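Local structure of polymerase cofactor VP35 (Reston ebolavirus, 3L2A) at residues D12-E15 with I16-H20; T26-H29 with Q30-Q33; Q53-A57 with D58-P62. The protein probably binds double-stranded RNA through this interferon inhibitory domain, so helping the virus evade host interferon responses, and serves as a cofactor of the viral polymerase. All coordinates share one frame; numbering follows the deposited sequence. Where two conformers were deposited one is given.

Interaction 1. Residues D12-E15 with I16-H20; sequences DLKE and IMYDH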
ATOM      1  N   ASP A  12       0.065  -2.412 -15.073  1.00 21.16           N
ATOM      2  CA  ASP A  12      -1.371  -2.352 -15.374  1.00 21.06           C
ATOM      3  C   ASP A  12      -2.246  -2.421 -14.125  1.00 18.61           C
ATOM      4  O   ASP A  12      -3.293  -1.744 -14.047  1.00 19.21           O
ATOM      5  CB  ASP A  12      -1.765  -3.433 -16.389  1.00 22.92           C
ATOM      6  CG  ASP A  12      -1.272  -3.120 -17.794  1.00 27.01           C
ATOM      7  OD1 ASP A  12      -0.687  -2.024 -18.015  1.00 28.60           O
ATOM      8  OD2 ASP A  12      -1.494  -3.963 -18.689  1.00 31.42           O
ATOM      9  N   LEU A  13      -1.838  -3.223 -13.138  1.00 16.89           N
ATOM     10  CA  LEU A  13      -2.592  -3.254 -11.875  1.00 16.02           C
ATOM     11  C   LEU A  13      -2.554  -1.920 -11.134  1.00 16.04           C
ATOM     12  O   LEU A  13      -3.578  -1.459 -10.622  1.00 15.77           O
ATOM     13  CB  LEU A  13      -2.120  -4.408 -10.980  1.00 16.88           C
ATOM     14  CG  LEU A  13      -2.967  -4.606  -9.737  1.00 15.44           C
ATOM     15  CD1 LEU A  13      -4.432  -4.922 -10.060  1.00 16.79           C
ATOM     16  CD2 LEU A  13      -2.317  -5.734  -8.949  1.00 19.36           C
ATOM     17  N   LYS A  14      -1.373  -1.298 -11.071  1.00 16.16           N
ATOM     18  CA  LYS A  14      -1.233   0.035 -10.481  1.00 18.37           C
ATOM     19  C   LYS A  14      -2.195   1.008 -11.168  1.00 19.07           C
ATOM     20  O   LYS A  14      -2.896   1.778 -10.511  1.00 19.67           O
ATOM     21  CB  LYS A  14       0.206   0.514 -10.589  1.00 20.06           C
ATOM     22  CG  LYS A  14       0.408   1.924 -10.027  1.00 24.43           C
ATOM     23  CD  LYS A  14       1.779   2.449 -10.332  1.00 32.77           C
ATOM     24  CE  LYS A  14       1.868   3.919  -9.980  1.00 37.48           C
ATOM     25  NZ  LYS A  14       3.292   4.348  -9.860  1.00 45.50           N
ATOM     26  N   GLU A  15      -2.248   0.958 -12.501  1.00 19.36           N
ATOM     27  CA  GLU A  15      -3.083   1.870 -13.268  1.00 22.37           C
ATOM     28  C   GLU A  15      -4.549   1.661 -12.964  1.00 20.56           C
ATOM     29  O   GLU A  15      -5.269   2.635 -12.728  1.00 22.82           O
ATOM     30  CB  GLU A  15      -2.800   1.708 -14.762  1.00 23.15           C
ATOM     31  CG  GLU A  15      -1.441   2.248 -15.161  1.00 29.71           C
ATOM     32  CD  GLU A  15      -1.125   2.028 -16.650  1.00 31.89           C
ATOM     33  OE1 GLU A  15      -1.920   1.342 -17.336  1.00 39.23           O
ATOM     34  OE2 GLU A  15      -0.088   2.563 -17.127  1.00 40.13           O
ATOM     35  N   ILE A  16      -4.998   0.404 -12.916  1.00 18.83           N
ATOM     36  CA  ILE A  16      -6.385   0.100 -12.517  1.00 20.11           C
ATOM     37  C   ILE A  16      -6.701   0.658 -11.116  1.00 18.22           C
ATOM     38  O   ILE A  16      -7.766   1.248 -10.881  1.00 20.01           O
ATOM     39  CB  ILE A  16      -6.651  -1.430 -12.525  1.00 19.81           C
ATOM     40  CG1 ILE A  16      -6.754  -1.932 -13.975  1.00 23.29           C
ATOM     41  CG2 ILE A  16      -7.920  -1.792 -11.741  1.00 22.56           C
ATOM     42  CD1 ILE A  16      -6.747  -3.447 -14.101  1.00 23.80           C
ATOM     43  N   MET A  17      -5.786   0.443 -10.181  1.00 16.70           N
ATOM     44  CA  MET A  17      -6.041   0.876  -8.795  1.00 16.60           C
ATOM     45  C   MET A  17      -6.027   2.408  -8.695  1.00 17.63           C
ATOM     46  O   MET A  17      -6.855   3.009  -7.981  1.00 19.94           O
ATOM     47  CB  MET A  17      -5.042   0.226  -7.835  1.00 16.53           C
ATOM     48  CG  MET A  17      -5.261  -1.282  -7.719  1.00 15.99           C
ATOM     49  SD  MET A  17      -3.986  -1.989  -6.674  1.00 18.47           S
ATOM     50  CE  MET A  17      -4.716  -3.601  -6.328  1.00 18.38           C
ATOM     51  N   TYR A  18      -5.091   3.056  -9.396  1.00 19.99           N
ATOM     52  CA  TYR A  18      -5.039   4.531  -9.419  1.00 20.78           C
ATOM     53  C   TYR A  18      -6.264   5.151 -10.080  1.00 21.26           C
ATOM     54  O   TYR A  18      -6.686   6.255  -9.718  1.00 20.85           O
ATOM     55  CB  TYR A  18      -3.786   5.034 -10.141  1.00 22.34           C
ATOM     56  CG  TYR A  18      -2.552   5.250  -9.299  1.00 23.05           C
ATOM     57  CD1 TYR A  18      -2.248   4.425  -8.231  1.00 21.06           C
ATOM     58  CD2 TYR A  18      -1.657   6.281  -9.607  1.00 26.30           C
ATOM     59  CE1 TYR A  18      -1.093   4.608  -7.477  1.00 22.22           C
ATOM     60  CE2 TYR A  18      -0.497   6.480  -8.853  1.00 26.52           C
ATOM     61  CZ  TYR A  18      -0.227   5.639  -7.783  1.00 25.21           C
ATOM     62  OH  TYR A  18       0.929   5.807  -7.048  1.00 28.34           O
ATOM     63  N   ASP A  19      -6.850   4.440 -11.034  1.00 22.48           N
ATOM     64  CA  ASP A  19      -7.986   4.936 -11.818  1.00 23.35           C
ATOM     65  C   ASP A  19      -9.185   5.266 -10.938  1.00 22.38           C
ATOM     66  O   ASP A  19      -9.988   6.134 -11.270  1.00 22.37           O
ATOM     67  CB  ASP A  19      -8.392   3.886 -12.880  1.00 25.22           C
ATOM     68  CG  ASP A  19      -7.617   4.026 -14.186  1.00 28.54           C
ATOM     69  OD1 ASP A  19      -6.854   4.999 -14.371  1.00 30.38           O
ATOM     70  OD2 ASP A  19      -7.770   3.131 -15.049  1.00 32.11           O
ATOM     71  N   HIS A  20      -9.357   4.561  -9.826  0.50 22.36           N
ATOM     72  CA  HIS A  20     -10.494   4.876  -8.980  0.50 22.61           C
ATOM     73  C   HIS A  20     -10.129   5.387  -7.584  0.50 21.06           C
ATOM     74  O   HIS A  20     -10.930   5.284  -6.657  0.50 21.37           O
ATOM     75  CB  HIS A  20     -11.514   3.729  -8.935  0.50 24.48           C
ATOM     76  CG  HIS A  20     -12.441   3.705 -10.111  0.50 26.70           C
ATOM     77  ND1 HIS A  20     -13.437   4.641 -10.293  0.50 28.38           N
ATOM     78  CD2 HIS A  20     -12.528   2.855 -11.163  0.50 29.91           C
ATOM     79  CE1 HIS A  20     -14.092   4.373 -11.409  0.50 29.53           C
ATOM     80  NE2 HIS A  20     -13.560   3.296 -11.957  0.50 30.86           N
TER
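Lys-14 reaches across one helical turn to the ring of Tyr-18. Its CG is anti to the backbone N (chi1 178°), and the chain stays extended from there to the ammonium group. CB starts out pointing away from the next turn. CG is the first atom to meet the ring, 4.0 Å from Tyr-18 CE1. CD carries the chain on to CE, which goes furthest onto the ring. CE lies over one face, off centre toward the rim, with Lys-14 CE 3.5 Å from Tyr-18 CZ. The direction from the ring centroid to CE is 27° off the normal, so this is a CH-pi contact. NZ runs past the ring, and Lys-14 NZ stays 4.0 Å from Tyr-18 OH. That hydroxyl has a weak hydrogen bond to Gln-33 of helix 27-41. Lys-14 also touches Val-32 there.

On another side of the helix, Leu-13 and Met-17 meet obliquely. Met-17 CE sits against the forked end of Leu-13, 4.0 Å from Leu-13 CG and about as near to both methyls. Both side chains are buried. Leu-13 also packs on Leu-45 and Ile-48, and Met-17 on Val-32, Leu-66 and Ile-69.

The backbone sets this spacing. Ile-16 N bonds to Asp-12 O, and Met-17 N to Leu-13 O at 2.9 Å. Tyr-18 N follows with Lys-14 O at 2.8 Å, and Asp-19 N bonds to Glu-15 O with a more bent N-H angle of 136°. These are i to i+4 contacts of an amphipathic alpha-helix, with one face packed into the helical bundle of the VP35 interferon inhibitory domain.

Interaction 2. Residues T26-H29 with Q30-Q33; sequences TAFH and QLVQ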
ATOM      1  N   THR A  26      -1.729  10.282  -2.041  1.00 20.12           N
ATOM      2  CA  THR A  26      -2.422   9.930  -0.795  1.00 18.49           C
ATOM      3  C   THR A  26      -1.816   8.667  -0.225  1.00 17.39           C
ATOM      4  O   THR A  26      -1.052   7.991  -0.908  1.00 16.77           O
ATOM      5  CB  THR A  26      -3.937   9.702  -1.004  1.00 18.14           C
ATOM      6  OG1 THR A  26      -4.170   8.440  -1.680  1.00 16.36           O
ATOM      7  CG2 THR A  26      -4.515  10.861  -1.819  1.00 17.03           C
ATOM      8  N   ALA A  27      -2.198   8.329   1.005  1.00 16.28           N
ATOM      9  CA  ALA A  27      -1.667   7.153   1.660  1.00 17.01           C
ATOM     10  C   ALA A  27      -2.092   5.895   0.874  1.00 15.94           C
ATOM     11  O   ALA A  27      -1.392   4.886   0.870  1.00 16.97           O
ATOM     12  CB  ALA A  27      -2.133   7.082   3.129  1.00 17.41           C
ATOM     13  N   PHE A  28      -3.231   5.984   0.190  1.00 15.47           N
ATOM     14  CA  PHE A  28      -3.709   4.849  -0.621  1.00 14.11           C
ATOM     15  C   PHE A  28      -2.951   4.704  -1.924  1.00 14.52           C
ATOM     16  O   PHE A  28      -2.755   3.568  -2.406  1.00 15.06           O
ATOM     17  CB  PHE A  28      -5.221   4.952  -0.836  1.00 14.01           C
ATOM     18  CG  PHE A  28      -5.986   4.686   0.417  1.00 13.60           C
ATOM     19  CD1 PHE A  28      -6.192   3.378   0.854  1.00 15.69           C
ATOM     20  CD2 PHE A  28      -6.428   5.750   1.211  1.00 15.49           C
ATOM     21  CE1 PHE A  28      -6.876   3.099   2.049  1.00 18.17           C
ATOM     22  CE2 PHE A  28      -7.093   5.497   2.406  1.00 15.09           C
ATOM     23  CZ  PHE A  28      -7.323   4.186   2.840  1.00 17.62           C
ATOM     24  N   HIS A  29      -2.523   5.825  -2.505  1.00 14.57           N
ATOM     25  CA  HIS A  29      -1.607   5.742  -3.653  1.00 15.86           C
ATOM     26  C   HIS A  29      -0.326   5.047  -3.234  1.00 16.04           C
ATOM     27  O   HIS A  29       0.165   4.165  -3.943  1.00 15.93           O
ATOM     28  CB  HIS A  29      -1.318   7.123  -4.196  1.00 17.49           C
ATOM     29  CG  HIS A  29      -2.488   7.724  -4.913  1.00 17.23           C
ATOM     30  ND1 HIS A  29      -3.429   8.503  -4.277  1.00 19.18           N
ATOM     31  CD2 HIS A  29      -2.853   7.676  -6.214  1.00 18.08           C
ATOM     32  CE1 HIS A  29      -4.332   8.904  -5.158  1.00 18.29           C
ATOM     33  NE2 HIS A  29      -4.013   8.402  -6.341  1.00 17.25           N
ATOM     34  N   GLN A  30       0.195   5.411  -2.060  1.00 16.93           N
ATOM     35  CA  GLN A  30       1.412   4.759  -1.568  1.00 17.11           C
ATOM     36  C   GLN A  30       1.152   3.270  -1.323  1.00 16.49           C
ATOM     37  O   GLN A  30       1.988   2.406  -1.677  1.00 15.56           O
ATOM     38  CB  GLN A  30       1.952   5.435  -0.304  1.00 18.75           C
ATOM     39  CG  GLN A  30       3.279   4.858   0.143  1.00 24.35           C
ATOM     40  CD  GLN A  30       4.389   5.063  -0.870  1.00 30.74           C
ATOM     41  OE1 GLN A  30       4.954   4.095  -1.402  1.00 35.74           O
ATOM     42  NE2 GLN A  30       4.696   6.317  -1.158  1.00 31.80           N
ATOM     43  N   LEU A  31      -0.023   2.964  -0.759  1.00 14.80           N
ATOM     44  CA  LEU A  31      -0.407   1.556  -0.536  1.00 14.79           C
ATOM     45  C   LEU A  31      -0.488   0.748  -1.816  1.00 14.70           C
ATOM     46  O   LEU A  31      -0.041  -0.397  -1.829  1.00 13.49           O
ATOM     47  CB  LEU A  31      -1.699   1.459   0.277  1.00 15.15           C
ATOM     48  CG  LEU A  31      -2.112   0.038   0.687  1.00 14.56           C
ATOM     49  CD1 LEU A  31      -1.029  -0.773   1.426  1.00 16.13           C
ATOM     50  CD2 LEU A  31      -3.388   0.112   1.477  1.00 14.49           C
ATOM     51  N   VAL A  32      -1.018   1.338  -2.896  1.00 13.47           N
ATOM     52  CA  VAL A  32      -1.063   0.648  -4.202  1.00 13.63           C
ATOM     53  C   VAL A  32       0.362   0.289  -4.626  1.00 15.13           C
ATOM     54  O   VAL A  32       0.623  -0.819  -5.058  1.00 14.77           O
ATOM     55  CB  VAL A  32      -1.714   1.549  -5.242  1.00 13.48           C
ATOM     56  CG1 VAL A  32      -1.430   1.060  -6.712  1.00 14.08           C
ATOM     57  CG2 VAL A  32      -3.239   1.653  -4.980  1.00 14.95           C
ATOM     58  N   GLN A  33       1.290   1.241  -4.486  1.00 15.17           N
ATOM     59  CA  GLN A  33       2.685   0.954  -4.871  1.00 16.90           C
ATOM     60  C   GLN A  33       3.301  -0.181  -4.052  1.00 16.57           C
ATOM     61  O   GLN A  33       4.003  -1.048  -4.603  1.00 17.51           O
ATOM     62  CB  GLN A  33       3.530   2.213  -4.738  1.00 18.08           C
ATOM     63  CG  GLN A  33       3.013   3.318  -5.606  1.00 21.49           C
ATOM     64  CD  GLN A  33       3.678   4.638  -5.285  1.00 27.56           C
ATOM     65  OE1 GLN A  33       4.903   4.717  -5.193  1.00 32.24           O
ATOM     66  NE2 GLN A  33       2.876   5.683  -5.132  1.00 28.19           N
TER
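Gln-30 N closes the first turn of this helix on Thr-26 O, 3.1 Å away and in the carbonyl plane. The Gln-30 side chain bends at chi2 (63°), and OE1 hydrogen-bonds a glycerol probably taken up from the crystallisation liquor.

Leu-31 N bonds to Ala-27 O at 2.9 Å. The CD2 methyl of Leu-31 comes obliquely to the Phe-28 ring, and the nearest ring atom, Phe-28 CD1, is 4.3 Å from it. This is a loose apolar contact. Both residues also pack on Leu-66 and on Ile-129 at the C terminus.

Val-32 N bonds to Phe-28 O. CG2 lies beside the backbone N, which brings Val-32 CG2 to 3.2 Å from Phe-28 O.

Gln-33 grips a single carbonyl from two sites. Its N bonds to His-29 O at 3.2 Å. CG lies beside the backbone N (chi1 -59°), which lays the otherwise extended chain alongside the turn. Gln-33 NE2 thus adds a weak, bent bond of 3.3 Å to His-29 O.

The start of the helix is closed by Thr-26 and His-29. Thr-26 OG1 lies 2.7 Å from His-29 ND1, a hydrogen bond in which either could be the donor. OG1 also accepts a weak bond from Phe-28 N, and Thr-26 N gives a weak one to His-29 ND1. Thr-26 CB meets the imidazole at its edge, in the ring plane. Tyr-18 adds an edge-to-face ring contact to His-29. Thr-26 as N-cap and His-29 three residues on form a capping box at the N terminus of helix 27-41.

Interaction 3. Residues Q53-A57 with D58-P62; sequences QASLA and DGDSP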
ATOM      1  N   GLN A  53     -10.997  -6.883  -7.299  1.00 15.46           N
ATOM      2  CA  GLN A  53     -12.250  -6.951  -8.039  1.00 16.55           C
ATOM      3  C   GLN A  53     -13.408  -7.473  -7.192  1.00 16.02           C
ATOM      4  O   GLN A  53     -14.541  -6.969  -7.286  1.00 17.99           O
ATOM      5  CB  GLN A  53     -12.077  -7.905  -9.213  1.00 17.42           C
ATOM      6  CG  GLN A  53     -11.448  -7.318 -10.440  1.00 20.31           C
ATOM      7  CD  GLN A  53     -11.898  -8.108 -11.711  1.00 26.08           C
ATOM      8  OE1 GLN A  53     -11.814  -9.314 -11.734  1.00 23.94           O
ATOM      9  NE2 GLN A  53     -12.421  -7.409 -12.721  1.00 28.73           N
ATOM     10  N   ALA A  54     -13.147  -8.518  -6.412  1.00 16.52           N
ATOM     11  CA  ALA A  54     -14.190  -9.136  -5.603  1.00 17.81           C
ATOM     12  C   ALA A  54     -14.672  -8.159  -4.546  1.00 17.82           C
ATOM     13  O   ALA A  54     -15.854  -8.139  -4.233  1.00 19.94           O
ATOM     14  CB  ALA A  54     -13.704 -10.412  -4.968  1.00 19.18           C
ATOM     15  N   SER A  55     -13.767  -7.337  -4.008  1.00 16.51           N
ATOM     16  CA  SER A  55     -14.170  -6.380  -2.975  1.00 16.75           C
ATOM     17  C   SER A  55     -15.005  -5.272  -3.556  1.00 16.86           C
ATOM     18  O   SER A  55     -16.004  -4.853  -2.952  1.00 17.22           O
ATOM     19  CB  SER A  55     -12.944  -5.823  -2.243  1.00 17.39           C
ATOM     20  OG  SER A  55     -12.349  -6.858  -1.478  1.00 21.20           O
ATOM     21  N   LEU A  56     -14.619  -4.789  -4.730  1.00 16.02           N
ATOM     22  CA  LEU A  56     -15.398  -3.745  -5.395  1.00 17.62           C
ATOM     23  C   LEU A  56     -16.781  -4.276  -5.726  1.00 19.67           C
ATOM     24  O   LEU A  56     -17.768  -3.537  -5.622  1.00 21.82           O
ATOM     25  CB  LEU A  56     -14.738  -3.275  -6.673  1.00 16.60           C
ATOM     26  CG  LEU A  56     -13.386  -2.565  -6.531  1.00 16.58           C
ATOM     27  CD1 LEU A  56     -12.899  -2.209  -7.941  1.00 21.09           C
ATOM     28  CD2 LEU A  56     -13.449  -1.342  -5.641  1.00 20.54           C
ATOM     29  N   ALA A  57     -16.860  -5.543  -6.094  1.00 21.25           N
ATOM     30  CA  ALA A  57     -18.161  -6.141  -6.450  1.00 23.44           C
ATOM     31  C   ALA A  57     -19.083  -6.249  -5.228  1.00 24.65           C
ATOM     32  O   ALA A  57     -20.325  -6.249  -5.374  1.00 26.64           O
ATOM     33  CB  ALA A  57     -17.966  -7.493  -7.092  1.00 24.20           C
ATOM     34  N   ASP A  58     -18.480  -6.358  -4.042  1.00 23.63           N
ATOM     35  CA  ASP A  58     -19.181  -6.333  -2.749  1.00 25.13           C
ATOM     36  C   ASP A  58     -19.649  -4.929  -2.321  1.00 24.47           C
ATOM     37  O   ASP A  58     -20.282  -4.782  -1.267  1.00 25.69           O
ATOM     38  CB  ASP A  58     -18.280  -6.859  -1.623  1.00 25.60           C
ATOM     39  CG  ASP A  58     -17.998  -8.348  -1.715  1.00 30.44           C
ATOM     40  OD1 ASP A  58     -18.704  -9.073  -2.441  1.00 34.01           O
ATOM     41  OD2 ASP A  58     -17.028  -8.780  -1.044  1.00 35.72           O
ATOM     42  N   GLY A  59     -19.306  -3.905  -3.100  1.00 22.64           N
ATOM     43  CA  GLY A  59     -19.690  -2.520  -2.802  1.00 21.90           C
ATOM     44  C   GLY A  59     -18.694  -1.753  -1.947  1.00 20.77           C
ATOM     45  O   GLY A  59     -19.015  -0.669  -1.422  1.00 21.28           O
ATOM     46  N   ASP A  60     -17.499  -2.322  -1.784  1.00 19.30           N
ATOM     47  CA  ASP A  60     -16.440  -1.643  -1.045  1.00 18.84           C
ATOM     48  C   ASP A  60     -15.924  -0.469  -1.863  1.00 17.43           C
ATOM     49  O   ASP A  60     -15.822  -0.572  -3.084  1.00 17.73           O
ATOM     50  CB  ASP A  60     -15.282  -2.592  -0.794  1.00 18.12           C
ATOM     51  CG  ASP A  60     -15.616  -3.695   0.201  1.00 20.71           C
ATOM     52  OD1 ASP A  60     -16.694  -3.670   0.834  1.00 25.53           O
ATOM     53  OD2 ASP A  60     -14.732  -4.544   0.380  1.00 25.14           O
ATOM     54  N   SER A  61     -15.528   0.607  -1.183  1.00 15.87           N
ATOM     55  CA  SER A  61     -14.777   1.650  -1.869  1.00 15.27           C
ATOM     56  C   SER A  61     -13.418   1.070  -2.275  1.00 14.25           C
ATOM     57  O   SER A  61     -12.959   0.057  -1.704  1.00 13.74           O
ATOM     58  CB  SER A  61     -14.556   2.880  -0.985  1.00 15.58           C
ATOM     59  OG  SER A  61     -13.724   2.550   0.123  1.00 14.76           O
ATOM     60  N   PRO A  62     -12.771   1.695  -3.265  1.00 14.59           N
ATOM     61  CA  PRO A  62     -11.453   1.179  -3.637  1.00 14.10           C
ATOM     62  C   PRO A  62     -10.471   1.207  -2.484  1.00 14.05           C
ATOM     63  O   PRO A  62      -9.655   0.305  -2.357  1.00 13.36           O
ATOM     64  CB  PRO A  62     -11.003   2.136  -4.734  1.00 15.13           C
ATOM     65  CG  PRO A  62     -12.321   2.602  -5.344  1.00 18.50           C
ATOM     66  CD  PRO A  62     -13.198   2.816  -4.141  1.00 15.79           C
TER
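Ser-55 O is where the backbone of Asp-58 to Asp-60 folds back onto the last turn of helix 45-57. Asp-58 N still bonds to Ala-54 O at 3.2 Å, with a bent N-H angle of 140°, and makes a weak second bond to Ser-55 O. Gly-59 then leaves the helix with a positive phi of 90°. Gly-59 N bonds to Leu-56 O at 3.0 Å, but it approaches from well above the carbonyl plane. Asp-60 N reaches further back and bonds to Ser-55 O at 3.2 Å. Ser-55 O therefore takes a straighter bond from Asp-60 and a weak one from Asp-58. Glycine takes the positive phi easily, since it has no CB to meet the preceding carbonyl oxygen.

Asp-60 starts out toward the helix, its CB 3.2 Å from Ser-55 O. The carboxylate stays near Ser-55, with Asp-60 OD2 3.4 Å from Ser-55 CB. The hydroxyl of Ser-55 bonds instead to Glu-51 O, one turn back.

Leu-56 packs on the far end of the loop. Its CG lies beside the backbone N (chi1 -65°), and of its two methyls it is CD2 that turns to the loop, with Leu-56 CD2 3.6 Å from Asp-60 O. The same methyl meets the proline ring, with Leu-56 CD2 4.1 Å from Pro-62 CG. Leu-56 also packs on Ala-65, so the leucine bridges the loop and the next helix.

Ser-61 is the N-cap of that helix, and its OG bonds to Cys-64 N. A Schellman motif thus ends helix 45-57, and a serine N-cap starts helix 62-72 in the short connection between the two helices.

All three contacts are local, each within one continuous run of chain, and they follow in series without nesting or crossing. From the N terminus, interaction 1 lies in the C-terminal turns of helix 10-19. Interaction 2 closes the first turns of helix 27-41. Interaction 3 closes the turn between helices 45-57 and 62-72. Interactions 1 and 2 touch side by side: Tyr-18 packs on Val-32, tying the first two helices together. Interaction 1 meets interaction 3 where His-20 O lies against Pro-62 CG. Interactions 2 and 3 do not touch. Gln-30 and Leu-31 of interaction 2 also reach strand 113-118, joining the helices to the sheet.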